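Putative modulator of DNA gyrase (Bacteroides thetaiotaomicron, PDB 1VPB) is of undemonstrated activity but probably acts as a metallopeptidase of the PmbA/TldD (peptidase U62) type. Local coordinates at residues L126-A131 / S304-F309; E170-R175 / E184-W189; M410-N415 / E444-S449. All coordinates share one frame; numbering follows the deposited sequence.

Contact 1 (L126-A131 / S304-F309); sequences LKLYDA and SGARYF. With EDO (1,2-ethanediol), chain B.
A molecule of 1,2-ethanediol, probably from the crystallisation liquor, bridges two backbone groups of 304-309 beside L128: its O1 accepts from G305 N (3.1 Å, nearly straight at 167°) and its O2 donates to A306 O (2.7 Å). No direct hydrogen bond joins 126-131 to 304-309, whose contact is otherwise apolar; the backbone bond of L126 to K302 lies just outside. L126 and Y308 meet tip to tip. With L126 CG anti to its carbonyl carbon, CD1 lies over one face of the Y308 ring, 3.8 Å from the centroid, a CH-pi contact displaced toward the rim. The other branch, CD2, sits 3.4 Å from Y308 OH, and this hydroxyl is hydrogen-bonded to P124 O, just ahead of the segment, which fixes the outer end of the ring. L128 straddles A306: CD2 touches the CB methyl at 4.1 Å, while CD1 packs 3.4 Å from A306 O and also against the diol carbon C2. Beyond the contact, the Y119 ring meets that of Y308 with the two planes nearly parallel. The arrangement is a loop-to-loop apolar patch, joining the linker between helices 87-101 and 138-150 to the loop between strands 294-296 and 319-323 of the C-terminal metallopeptidase-family region.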
ATOM      1  N   LEU A 126      -2.881  22.788  22.056  1.00 34.84           N
ATOM      2  CA  LEU A 126      -3.836  22.453  21.005  1.00 30.41           C
ATOM      3  C   LEU A 126      -4.807  21.331  21.454  1.00 32.34           C
ATOM      4  O   LEU A 126      -5.785  21.069  20.752  1.00 33.04           O
ATOM      5  CB  LEU A 126      -3.147  22.000  19.702  1.00 34.39           C
ATOM      6  CG  LEU A 126      -2.371  23.112  19.002  1.00 33.46           C
ATOM      7  CD1 LEU A 126      -1.431  22.637  17.938  1.00 36.40           C
ATOM      8  CD2 LEU A 126      -3.256  24.198  18.403  1.00 34.21           C
ATOM      9  N   LYS A 127      -4.496  20.663  22.566  1.00 33.15           N
ATOM     10  CA  LYS A 127      -5.406  19.704  23.212  1.00 36.41           C
ATOM     11  C   LYS A 127      -5.771  18.561  22.271  1.00 35.19           C
ATOM     12  O   LYS A 127      -6.948  18.237  22.078  1.00 34.73           O
ATOM     13  CB  LYS A 127      -6.690  20.419  23.683  1.00 36.12           C
ATOM     14  CG  LYS A 127      -6.361  21.412  24.793  1.00 37.81           C
ATOM     15  CD  LYS A 127      -7.586  22.037  25.394  1.00 47.47           C
ATOM     16  CE  LYS A 127      -7.174  23.014  26.472  1.00 55.20           C
ATOM     17  NZ  LYS A 127      -8.398  23.729  27.043  1.00 50.31           N
ATOM     18  N   LEU A 128      -4.753  17.989  21.626  1.00 32.79           N
ATOM     19  CA  LEU A 128      -5.030  16.980  20.610  1.00 32.04           C
ATOM     20  C   LEU A 128      -4.931  15.563  21.161  1.00 31.60           C
ATOM     21  O   LEU A 128      -5.125  14.578  20.410  1.00 33.21           O
ATOM     22  CB  LEU A 128      -4.042  17.130  19.452  1.00 30.59           C
ATOM     23  CG  LEU A 128      -3.980  18.540  18.838  1.00 33.64           C
ATOM     24  CD1 LEU A 128      -2.805  18.622  17.876  1.00 41.41           C
ATOM     25  CD2 LEU A 128      -5.212  18.870  18.172  1.00 35.10           C
ATOM     26  N   TYR A 129      -4.652  15.450  22.460  1.00 32.03           N
ATOM     27  CA  TYR A 129      -4.503  14.184  23.133  1.00 30.95           C
ATOM     28  C   TYR A 129      -5.572  14.016  24.229  1.00 33.48           C
ATOM     29  O   TYR A 129      -5.596  14.792  25.183  1.00 34.66           O
ATOM     30  CB  TYR A 129      -3.109  14.049  23.774  1.00 32.70           C
ATOM     31  CG  TYR A 129      -2.817  12.668  24.338  1.00 32.80           C
ATOM     32  CD1 TYR A 129      -3.338  12.244  25.556  1.00 41.80           C
ATOM     33  CD2 TYR A 129      -2.047  11.735  23.627  1.00 34.45           C
ATOM     34  CE1 TYR A 129      -3.101  10.978  26.033  1.00 42.07           C
ATOM     35  CE2 TYR A 129      -1.832  10.451  24.109  1.00 36.04           C
ATOM     36  CZ  TYR A 129      -2.342  10.072  25.316  1.00 42.84           C
ATOM     37  OH  TYR A 129      -2.124   8.770  25.820  1.00 40.18           O
ATOM     38  N   ASP A 130      -6.385  12.977  24.090  1.00 32.89           N
ATOM     39  CA  ASP A 130      -7.426  12.607  25.082  1.00 35.25           C
ATOM     40  C   ASP A 130      -6.780  11.898  26.261  1.00 36.73           C
ATOM     41  O   ASP A 130      -6.342  10.750  26.202  1.00 35.20           O
ATOM     42  CB  ASP A 130      -8.439  11.742  24.358  1.00 34.48           C
ATOM     43  CG  ASP A 130      -9.554  11.276  25.234  1.00 43.31           C
ATOM     44  OD1 ASP A 130      -9.621  11.760  26.403  1.00 36.52           O
ATOM     45  OD2 ASP A 130     -10.390  10.453  24.812  1.00 36.53           O
ATOM     46  N   ALA A 131      -6.740  12.580  27.407  1.00 35.66           N
ATOM     47  CA  ALA A 131      -6.095  12.016  28.578  1.00 37.91           C
ATOM     48  C   ALA A 131      -6.738  10.710  29.090  1.00 36.23           C
ATOM     49  O   ALA A 131      -6.088   9.945  29.805  1.00 42.07           O
ATOM     50  CB  ALA A 131      -6.164  13.046  29.678  1.00 42.32           C
ATOM     51  N   SER A 304      -8.347  17.869  14.242  1.00 36.11           N
ATOM     52  CA  SER A 304      -7.493  16.926  13.498  1.00 33.55           C
ATOM     53  C   SER A 304      -6.698  17.713  12.460  1.00 35.26           C
ATOM     54  O   SER A 304      -7.248  18.510  11.729  1.00 35.40           O
ATOM     55  CB  SER A 304      -8.344  15.895  12.788  1.00 37.06           C
ATOM     56  OG  SER A 304      -7.497  14.947  12.118  1.00 39.92           O
ATOM     57  N   GLY A 305      -5.378  17.525  12.446  1.00 33.86           N
ATOM     58  CA  GLY A 305      -4.507  18.263  11.540  1.00 32.22           C
ATOM     59  C   GLY A 305      -3.710  19.383  12.162  1.00 33.33           C
ATOM     60  O   GLY A 305      -2.730  19.896  11.597  1.00 32.77           O
ATOM     61  N   ALA A 306      -4.141  19.844  13.338  1.00 34.05           N
ATOM     62  CA  ALA A 306      -3.514  21.015  13.923  1.00 33.39           C
ATOM     63  C   ALA A 306      -2.066  20.731  14.349  1.00 31.58           C
ATOM     64  O   ALA A 306      -1.745  19.632  14.814  1.00 32.75           O
ATOM     65  CB  ALA A 306      -4.328  21.498  15.114  1.00 34.75           C
ATOM     66  N   ARG A 307      -1.219  21.715  14.172  1.00 33.30           N
ATOM     67  CA  ARG A 307       0.201  21.607  14.542  1.00 33.03           C
ATOM     68  C   ARG A 307       0.900  22.947  14.512  1.00 29.68           C
ATOM     69  O   ARG A 307       0.541  23.832  13.733  1.00 33.96           O
ATOM     70  CB  ARG A 307       0.917  20.614  13.606  1.00 32.07           C
ATOM     71  CG  ARG A 307       0.887  21.003  12.182  1.00 34.20           C
ATOM     72  CD  ARG A 307       1.657  20.040  11.277  1.00 33.02           C
ATOM     73  NE  ARG A 307       1.540  20.464   9.874  1.00 34.42           N
ATOM     74  CZ  ARG A 307       2.285  19.992   8.883  1.00 37.64           C
ATOM     75  NH1 ARG A 307       3.211  19.051   9.086  1.00 35.90           N
ATOM     76  NH2 ARG A 307       2.066  20.425   7.673  1.00 37.43           N
ATOM     77  N   TYR A 308       1.868  23.110  15.427  1.00 31.80           N
ATOM     78  CA  TYR A 308       2.640  24.347  15.460  1.00 30.63           C
ATOM     79  C   TYR A 308       3.918  24.362  14.601  1.00 32.77           C
ATOM     80  O   TYR A 308       4.498  25.395  14.410  1.00 33.21           O
ATOM     81  CB  TYR A 308       3.010  24.682  16.900  1.00 30.90           C
ATOM     82  CG  TYR A 308       1.819  25.222  17.707  1.00 29.05           C
ATOM     83  CD1 TYR A 308       1.017  26.202  17.166  1.00 33.87           C
ATOM     84  CD2 TYR A 308       1.501  24.699  18.963  1.00 31.67           C
ATOM     85  CE1 TYR A 308      -0.070  26.694  17.888  1.00 31.71           C
ATOM     86  CE2 TYR A 308       0.397  25.196  19.707  1.00 33.68           C
ATOM     87  CZ  TYR A 308      -0.371  26.215  19.135  1.00 32.77           C
ATOM     88  OH  TYR A 308      -1.476  26.726  19.841  1.00 32.74           O
ATOM     89  N   PHE A 309       4.310  23.189  14.115  1.00 33.67           N
ATOM     90  CA  PHE A 309       5.480  23.118  13.240  1.00 32.14           C
ATOM     91  C   PHE A 309       5.354  21.929  12.299  1.00 32.69           C
ATOM     92  O   PHE A 309       4.672  20.963  12.605  1.00 33.87           O
ATOM     93  CB  PHE A 309       6.795  23.045  14.040  1.00 34.13           C
ATOM     94  CG  PHE A 309       6.794  22.050  15.135  1.00 31.36           C
ATOM     95  CD1 PHE A 309       6.360  22.400  16.432  1.00 31.49           C
ATOM     96  CD2 PHE A 309       7.271  20.764  14.919  1.00 37.92           C
ATOM     97  CE1 PHE A 309       6.386  21.497  17.439  1.00 35.72           C
ATOM     98  CE2 PHE A 309       7.305  19.859  15.954  1.00 33.86           C
ATOM     99  CZ  PHE A 309       6.809  20.237  17.210  1.00 35.65           C
TER
HETATM  100  C1  EDO B 440      -3.897  15.906  15.391  1.00 34.22           C
HETATM  101  O1  EDO B 440      -4.555  15.247  14.328  1.00 27.25           O
HETATM  102  C2  EDO B 440      -2.459  16.156  15.020  1.00 33.53           C
HETATM  103  O2  EDO B 440      -2.325  17.104  13.960  1.00 25.65           O

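Contact 2 (E170-R175 / E184-W189); sequences EDFAYR and ETKSTW
Strands 170-175 and 184-189 run antiparallel at 170°, their axes 4.7 Å apart, as neighbouring arms of a long beta hairpin in an antiparallel sheet. D171-S187 and A173-T185 are the hydrogen-bonded pairs, each closed by two N-H...O=C bonds; three of the four donors lie in the carbonyl plane or near the C=O axis, whereas A173 N stands above the plane of T185 C=O. Alternating with them are the non-hydrogen-bonded pairs E170-T188, F172-K186 and Y174-E184, whose side chains share one face. There the CD2 side of the F172 ring meets K186 CB at 3.6 Å, and E184 CB comes to the edge of the Y174 ring. E170 OE1 lies in plane at the edge of the F172 ring and is held by Y129 OH, while the E184 carboxylate forms a salt bridge through OE2 with K19 of helix 16-31, which packs on this face. Strand 36-52 flanks 170-175 through backbone bonds from E170, F172 and Y174. On the face of D171, A173, T185 and S187, the A173 methyl touches T185 OG1 at 3.4 Å. D171 and W189 do not bond directly; carboxylate and indole lie nearly coplanar, 17° apart. One water donates to D171 OD2 and accepts from W189 NE1 (3.0 Å), and a second donates to the same OD2 while bonding S187 OG, so two waters grip a single carboxylate oxygen.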
ATOM      1  N   GLU A 170      -2.677   6.256  19.746  1.00 31.56           N
ATOM      2  CA  GLU A 170      -2.005   7.399  20.310  1.00 30.48           C
ATOM      3  C   GLU A 170      -0.660   7.515  19.596  1.00 34.86           C
ATOM      4  O   GLU A 170      -0.070   6.496  19.244  1.00 36.52           O
ATOM      5  CB  GLU A 170      -1.820   7.263  21.816  1.00 36.45           C
ATOM      6  CG  GLU A 170      -1.080   6.022  22.222  1.00 40.35           C
ATOM      7  CD  GLU A 170      -0.835   5.838  23.719  1.00 43.76           C
ATOM      8  OE1 GLU A 170      -1.014   6.755  24.514  1.00 38.59           O
ATOM      9  OE2 GLU A 170      -0.390   4.728  24.064  1.00 47.97           O
ATOM     10  N   ASP A 171      -0.194   8.730  19.429  1.00 33.88           N
ATOM     11  CA  ASP A 171       1.038   9.037  18.685  1.00 36.07           C
ATOM     12  C   ASP A 171       1.776  10.095  19.439  1.00 38.17           C
ATOM     13  O   ASP A 171       1.187  11.082  19.892  1.00 38.83           O
ATOM     14  CB  ASP A 171       0.711   9.497  17.293  1.00 36.96           C
ATOM     15  CG  ASP A 171       0.160   8.409  16.453  1.00 45.05           C
ATOM     16  OD1 ASP A 171       0.975   7.636  15.917  1.00 44.68           O
ATOM     17  OD2 ASP A 171      -1.033   8.303  16.221  1.00 43.48           O
ATOM     18  N   PHE A 172       3.075   9.883  19.592  1.00 35.20           N
ATOM     19  CA  PHE A 172       4.010  10.816  20.226  1.00 32.80           C
ATOM     20  C   PHE A 172       5.212  11.023  19.342  1.00 36.93           C
ATOM     21  O   PHE A 172       5.685  10.081  18.689  1.00 36.09           O
ATOM     22  CB  PHE A 172       4.540  10.267  21.532  1.00 35.07           C
ATOM     23  CG  PHE A 172       3.448   9.926  22.554  1.00 37.62           C
ATOM     24  CD1 PHE A 172       2.826   8.697  22.540  1.00 40.84           C
ATOM     25  CD2 PHE A 172       3.060  10.853  23.524  1.00 44.94           C
ATOM     26  CE1 PHE A 172       1.818   8.387  23.458  1.00 40.97           C
ATOM     27  CE2 PHE A 172       2.030  10.536  24.429  1.00 41.57           C
ATOM     28  CZ  PHE A 172       1.431   9.321  24.367  1.00 37.77           C
ATOM     29  N   ALA A 173       5.718  12.233  19.343  1.00 34.21           N
ATOM     30  CA  ALA A 173       6.942  12.563  18.556  1.00 33.90           C
ATOM     31  C   ALA A 173       7.741  13.564  19.284  1.00 36.05           C
ATOM     32  O   ALA A 173       7.182  14.543  19.797  1.00 35.76           O
ATOM     33  CB  ALA A 173       6.578  13.094  17.217  1.00 37.87           C
ATOM     34  N   TYR A 174       9.064  13.340  19.324  1.00 32.08           N
ATOM     35  CA  TYR A 174      10.025  14.279  19.860  1.00 31.49           C
ATOM     36  C   TYR A 174      11.045  14.537  18.778  1.00 34.76           C
ATOM     37  O   TYR A 174      11.650  13.555  18.303  1.00 34.66           O
ATOM     38  CB  TYR A 174      10.686  13.692  21.080  1.00 34.55           C
ATOM     39  CG  TYR A 174      11.722  14.536  21.740  1.00 35.06           C
ATOM     40  CD1 TYR A 174      11.395  15.725  22.393  1.00 34.10           C
ATOM     41  CD2 TYR A 174      13.047  14.135  21.792  1.00 35.46           C
ATOM     42  CE1 TYR A 174      12.367  16.513  23.028  1.00 36.65           C
ATOM     43  CE2 TYR A 174      14.023  14.885  22.446  1.00 35.71           C
ATOM     44  CZ  TYR A 174      13.681  16.079  23.102  1.00 38.56           C
ATOM     45  OH  TYR A 174      14.662  16.842  23.749  1.00 38.73           O
ATOM     46  N   ARG A 175      11.289  15.808  18.496  0.50 32.05           N
ATOM     47  CA  ARG A 175      12.073  16.205  17.328  0.50 33.49           C
ATOM     48  C   ARG A 175      13.222  17.068  17.820  0.50 34.06           C
ATOM     49  O   ARG A 175      13.046  17.905  18.725  0.50 32.67           O
ATOM     50  CB  ARG A 175      11.144  16.950  16.376  0.50 36.52           C
ATOM     51  CG  ARG A 175      11.814  17.667  15.244  0.50 42.73           C
ATOM     52  CD  ARG A 175      11.134  17.534  13.857  0.50 51.78           C
ATOM     53  NE  ARG A 175      11.599  16.339  13.183  0.50 54.93           N
ATOM     54  CZ  ARG A 175      12.868  16.073  12.922  0.50 54.25           C
ATOM     55  NH1 ARG A 175      13.806  16.954  13.202  0.50 60.04           N
ATOM     56  NH2 ARG A 175      13.206  14.936  12.338  0.50 43.33           N
ATOM     57  N   GLU A 184       7.889  18.802  20.506  1.00 32.55           N
ATOM     58  CA  GLU A 184       7.219  17.558  20.768  1.00 33.99           C
ATOM     59  C   GLU A 184       5.731  17.693  20.550  1.00 36.72           C
ATOM     60  O   GLU A 184       5.167  18.807  20.647  1.00 35.13           O
ATOM     61  CB  GLU A 184       7.508  16.989  22.117  1.00 40.66           C
ATOM     62  CG  GLU A 184       7.004  17.694  23.296  1.00 43.88           C
ATOM     63  CD  GLU A 184       7.351  16.902  24.569  1.00 48.92           C
ATOM     64  OE1 GLU A 184       7.034  15.695  24.713  1.00 57.00           O
ATOM     65  OE2 GLU A 184       7.985  17.521  25.381  1.00 49.98           O
ATOM     66  N   THR A 185       5.156  16.573  20.124  1.00 34.23           N
ATOM     67  CA  THR A 185       3.717  16.485  19.857  1.00 33.65           C
ATOM     68  C   THR A 185       3.133  15.222  20.442  1.00 34.37           C
ATOM     69  O   THR A 185       3.831  14.243  20.699  1.00 35.78           O
ATOM     70  CB  THR A 185       3.457  16.548  18.375  1.00 36.11           C
ATOM     71  OG1 THR A 185       4.111  15.433  17.697  1.00 37.30           O
ATOM     72  CG2 THR A 185       4.018  17.790  17.777  1.00 38.69           C
ATOM     73  N   LYS A 186       1.820  15.237  20.704  1.00 32.97           N
ATOM     74  CA  LYS A 186       1.112  14.023  21.146  1.00 33.15           C
ATOM     75  C   LYS A 186      -0.331  14.195  20.703  1.00 31.97           C
ATOM     76  O   LYS A 186      -0.843  15.299  20.682  1.00 33.93           O
ATOM     77  CB  LYS A 186       1.162  13.771  22.673  1.00 36.87           C
ATOM     78  CG  LYS A 186       0.613  14.909  23.490  1.00 39.47           C
ATOM     79  CD  LYS A 186       0.750  14.641  24.998  1.00 45.02           C
ATOM     80  CE  LYS A 186       0.376  15.875  25.790  1.00 56.52           C
ATOM     81  NZ  LYS A 186       0.070  15.441  27.165  1.00 63.70           N
ATOM     82  N   SER A 187      -0.931  13.096  20.264  1.00 30.99           N
ATOM     83  CA  SER A 187      -2.320  13.088  19.875  1.00 31.33           C
ATOM     84  C   SER A 187      -2.936  11.703  19.983  1.00 32.94           C
ATOM     85  O   SER A 187      -2.234  10.665  20.018  1.00 32.87           O
ATOM     86  CB  SER A 187      -2.498  13.628  18.476  1.00 34.93           C
ATOM     87  OG  SER A 187      -1.823  12.800  17.533  1.00 37.53           O
ATOM     88  N   THR A 188      -4.281  11.695  20.007  1.00 32.12           N
ATOM     89  CA  THR A 188      -5.067  10.469  19.987  1.00 30.33           C
ATOM     90  C   THR A 188      -6.060  10.512  18.854  1.00 31.85           C
ATOM     91  O   THR A 188      -6.321  11.592  18.243  1.00 32.81           O
ATOM     92  CB  THR A 188      -5.823  10.244  21.340  1.00 33.37           C
ATOM     93  OG1 THR A 188      -6.503  11.492  21.669  1.00 33.82           O
ATOM     94  CG2 THR A 188      -4.877   9.964  22.435  1.00 33.57           C
ATOM     95  N   TRP A 189      -6.575   9.342  18.519  1.00 30.68           N
ATOM     96  CA  TRP A 189      -7.678   9.221  17.576  1.00 32.57           C
ATOM     97  C   TRP A 189      -8.497   7.991  17.878  1.00 32.34           C
ATOM     98  O   TRP A 189      -8.005   6.994  18.391  1.00 31.60           O
ATOM     99  CB  TRP A 189      -7.225   9.218  16.101  1.00 35.24           C
ATOM    100  CG  TRP A 189      -6.389   8.058  15.742  1.00 35.16           C
ATOM    101  CD1 TRP A 189      -5.028   7.956  15.870  1.00 39.48           C
ATOM    102  CD2 TRP A 189      -6.848   6.775  15.253  1.00 34.99           C
ATOM    103  NE1 TRP A 189      -4.625   6.703  15.475  1.00 38.38           N
ATOM    104  CE2 TRP A 189      -5.704   5.972  15.048  1.00 35.22           C
ATOM    105  CE3 TRP A 189      -8.089   6.249  14.916  1.00 35.35           C
ATOM    106  CZ2 TRP A 189      -5.792   4.640  14.584  1.00 38.54           C
ATOM    107  CZ3 TRP A 189      -8.169   4.936  14.429  1.00 35.85           C
ATOM    108  CH2 TRP A 189      -7.021   4.160  14.264  1.00 38.99           C
TER
HETATM  109  O   HOH W   1      -1.813   5.720  15.699  1.00 27.49           O
HETATM  110  O   HOH W   2      -2.573  10.124  16.713  1.00 34.16           O

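Contact 3 (M410-N415 / E444-S449); sequences MNVTGN and EGVDFS
V412 CG2 lies at the centre of the contact, pressed against V446 CG1 at 3.3 Å, tighter than usual van der Waals contact, and poised over one face of the F448 ring. The methyl is 4.1 Å from the ring centroid and displaced toward the rim, a CH-pi contact. It reaches this position because CG2 is anti to the V412 backbone N, beside the carbonyl carbon, while V446 sends CG1 along the equivalent direction to meet it obliquely. M410, bent at chi2 and chi3 (-74° and -70°), curls back so that its CE comes within 4.0 Å of F448 CB. Around this core the backbones pair as antiparallel strands. N411 and S449 form a hydrogen-bonded pair, with N411 N to S449 O short (2.7 Å) and almost linear (174°) and S449 N returning the bond to N411 O. V412-F448 is the non-hydrogen-bonded pair next to it. Further along, T413 N bonds D447 O from above the carbonyl plane, and a water replaces the direct return bond by donating to T413 O and accepting from D447 N. On the face of N411, T413, D447 and S449, a second water links T413 OG1 (2.5 Å) to S449 OG (2.8 Å). D447 OD2 is salt-bridged to K246. Strand 388-399 flanks 410-413 on the side away from 446-449, strand 245-251 pairs with 446-450 and sends M249 against V412, V446 and F448, and beyond G414 the side chain of N415 caps the helix 416-421.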
ATOM      1  N   MET A 410     -20.995   6.697 -15.391  1.00 41.06           N
ATOM      2  CA  MET A 410     -20.736   7.967 -16.088  1.00 40.29           C
ATOM      3  C   MET A 410     -19.367   8.482 -15.696  1.00 39.64           C
ATOM      4  O   MET A 410     -18.850   8.179 -14.619  1.00 41.42           O
ATOM      5  CB  MET A 410     -21.794   9.025 -15.734  1.00 39.69           C
ATOM      6  CG  MET A 410     -23.238   8.641 -16.027  1.00 38.18           C
ATOM      7  SD  MET A 410     -23.638   8.663 -17.731  1.00 42.67           S
ATOM      8  CE  MET A 410     -23.609  10.432 -18.071  1.00 46.96           C
ATOM      9  N   ASN A 411     -18.795   9.294 -16.567  1.00 39.94           N
ATOM     10  CA  ASN A 411     -17.571   9.996 -16.240  1.00 40.22           C
ATOM     11  C   ASN A 411     -17.807  11.482 -16.228  1.00 37.89           C
ATOM     12  O   ASN A 411     -18.533  12.015 -17.086  1.00 40.38           O
ATOM     13  CB  ASN A 411     -16.505   9.684 -17.275  1.00 40.10           C
ATOM     14  CG  ASN A 411     -15.983   8.262 -17.154  1.00 40.91           C
ATOM     15  OD1 ASN A 411     -15.724   7.775 -16.053  1.00 49.51           O
ATOM     16  ND2 ASN A 411     -15.811   7.613 -18.280  1.00 47.73           N
ATOM     17  N   VAL A 412     -17.156  12.135 -15.283  1.00 40.10           N
ATOM     18  CA  VAL A 412     -17.083  13.588 -15.252  1.00 38.91           C
ATOM     19  C   VAL A 412     -15.695  13.984 -15.785  1.00 39.16           C
ATOM     20  O   VAL A 412     -14.673  13.417 -15.369  1.00 37.33           O
ATOM     21  CB  VAL A 412     -17.374  14.138 -13.811  1.00 38.56           C
ATOM     22  CG1 VAL A 412     -16.223  13.873 -12.835  1.00 36.83           C
ATOM     23  CG2 VAL A 412     -17.707  15.625 -13.866  1.00 43.70           C
ATOM     24  N   THR A 413     -15.662  14.931 -16.725  1.00 40.07           N
ATOM     25  CA  THR A 413     -14.418  15.323 -17.369  1.00 38.07           C
ATOM     26  C   THR A 413     -14.358  16.820 -17.452  1.00 40.33           C
ATOM     27  O   THR A 413     -15.377  17.484 -17.340  1.00 40.97           O
ATOM     28  CB  THR A 413     -14.310  14.785 -18.805  1.00 39.09           C
ATOM     29  OG1 THR A 413     -15.361  15.323 -19.634  1.00 40.71           O
ATOM     30  CG2 THR A 413     -14.494  13.272 -18.847  1.00 38.30           C
ATOM     31  N   GLY A 414     -13.156  17.330 -17.676  1.00 37.64           N
ATOM     32  CA  GLY A 414     -12.945  18.767 -17.819  1.00 37.24           C
ATOM     33  C   GLY A 414     -11.536  19.110 -17.435  1.00 37.63           C
ATOM     34  O   GLY A 414     -10.649  18.257 -17.482  1.00 36.03           O
ATOM     35  N   ASN A 415     -11.325  20.369 -17.028  1.00 35.43           N
ATOM     36  CA  ASN A 415     -10.042  20.821 -16.558  1.00 32.12           C
ATOM     37  C   ASN A 415     -10.282  21.407 -15.179  1.00 33.18           C
ATOM     38  O   ASN A 415     -11.291  22.077 -14.951  1.00 32.78           O
ATOM     39  CB  ASN A 415      -9.420  21.870 -17.494  1.00 35.17           C
ATOM     40  CG  ASN A 415      -8.079  22.357 -16.992  1.00 39.30           C
ATOM     41  OD1 ASN A 415      -7.984  23.284 -16.166  1.00 35.31           O
ATOM     42  ND2 ASN A 415      -7.013  21.714 -17.466  1.00 39.60           N
ATOM     43  N   GLU A 444     -21.414  24.803 -11.821  1.00 33.51           N
ATOM     44  CA  GLU A 444     -22.265  24.862 -12.989  1.00 34.20           C
ATOM     45  C   GLU A 444     -21.555  24.431 -14.260  1.00 34.67           C
ATOM     46  O   GLU A 444     -20.374  24.695 -14.438  1.00 30.35           O
ATOM     47  CB  GLU A 444     -22.769  26.296 -13.200  1.00 38.03           C
ATOM     48  CG  GLU A 444     -23.748  26.804 -12.162  1.00 42.88           C
ATOM     49  CD  GLU A 444     -25.086  26.100 -12.178  1.00 57.06           C
ATOM     50  OE1 GLU A 444     -25.364  25.359 -13.158  1.00 55.96           O
ATOM     51  OE2 GLU A 444     -25.865  26.292 -11.193  1.00 57.75           O
ATOM     52  N   GLY A 445     -22.319  23.818 -15.162  1.00 33.64           N
ATOM     53  CA  GLY A 445     -21.869  23.559 -16.533  1.00 32.93           C
ATOM     54  C   GLY A 445     -20.732  22.557 -16.593  1.00 34.63           C
ATOM     55  O   GLY A 445     -19.689  22.820 -17.184  1.00 34.34           O
ATOM     56  N   VAL A 446     -20.945  21.413 -15.947  1.00 35.26           N
ATOM     57  CA  VAL A 446     -19.927  20.365 -15.851  1.00 33.78           C
ATOM     58  C   VAL A 446     -20.314  19.245 -16.835  1.00 34.66           C
ATOM     59  O   VAL A 446     -21.486  18.885 -16.944  1.00 35.44           O
ATOM     60  CB  VAL A 446     -19.833  19.811 -14.426  1.00 35.24           C
ATOM     61  CG1 VAL A 446     -18.850  18.636 -14.337  1.00 36.50           C
ATOM     62  CG2 VAL A 446     -19.400  20.920 -13.453  1.00 34.45           C
ATOM     63  N   ASP A 447     -19.306  18.715 -17.532  1.00 34.91           N
ATOM     64  CA  ASP A 447     -19.470  17.659 -18.521  1.00 36.67           C
ATOM     65  C   ASP A 447     -19.497  16.271 -17.913  1.00 35.15           C
ATOM     66  O   ASP A 447     -18.574  15.875 -17.177  1.00 38.86           O
ATOM     67  CB  ASP A 447     -18.350  17.745 -19.564  1.00 37.15           C
ATOM     68  CG  ASP A 447     -18.660  18.724 -20.632  1.00 44.98           C
ATOM     69  OD1 ASP A 447     -19.656  18.489 -21.369  1.00 55.26           O
ATOM     70  OD2 ASP A 447     -17.971  19.735 -20.811  1.00 56.43           O
ATOM     71  N   PHE A 448     -20.587  15.562 -18.223  1.00 38.04           N
ATOM     72  CA  PHE A 448     -20.746  14.138 -17.887  1.00 38.22           C
ATOM     73  C   PHE A 448     -20.956  13.362 -19.182  1.00 37.68           C
ATOM     74  O   PHE A 448     -21.730  13.794 -20.056  1.00 37.29           O
ATOM     75  CB  PHE A 448     -21.947  13.891 -16.970  1.00 38.03           C
ATOM     76  CG  PHE A 448     -21.830  14.523 -15.621  1.00 39.28           C
ATOM     77  CD1 PHE A 448     -22.080  15.894 -15.461  1.00 36.13           C
ATOM     78  CD2 PHE A 448     -21.510  13.759 -14.499  1.00 36.34           C
ATOM     79  CE1 PHE A 448     -21.992  16.486 -14.221  1.00 38.89           C
ATOM     80  CE2 PHE A 448     -21.397  14.342 -13.248  1.00 45.73           C
ATOM     81  CZ  PHE A 448     -21.630  15.717 -13.101  1.00 44.16           C
ATOM     82  N   SER A 449     -20.298  12.210 -19.267  1.00 40.72           N
ATOM     83  CA  SER A 449     -20.415  11.329 -20.431  1.00 44.36           C
ATOM     84  C   SER A 449     -20.486   9.866 -20.018  1.00 44.37           C
ATOM     85  O   SER A 449     -19.940   9.472 -18.996  1.00 42.48           O
ATOM     86  CB  SER A 449     -19.211  11.533 -21.324  1.00 44.78           C
ATOM     87  OG  SER A 449     -18.025  11.489 -20.549  1.00 50.62           O
TER
HETATM   88  O   HOH W   3     -16.694  19.825 -17.249  1.00 28.34           O
HETATM   89  O   HOH W   4     -17.521  14.160 -19.831  1.00 47.12           O

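In the fold
From the N terminus, the chain enters contact 1 at 126-131, in the loop after helix 87-101. It then builds strands 159-177 and 181-198, which contact 2 pairs as a hairpin, closing a loop of eight residues, well before 304-309 returns to complete contact 1; the smaller loop thus falls within the larger one. The two contacts touch, with centres about 8 Å apart: besides the Y129-E170 bond, D130 N bonds T188 OG1, and the Y129 ring packs on F172. Together they tie the six-stranded antiparallel sheet to the C-terminal part. Contact 3 follows in series, joining strands 402-413 and 446-450 of the larger mixed sheet, on the opposite side of the chain's centre from the other two.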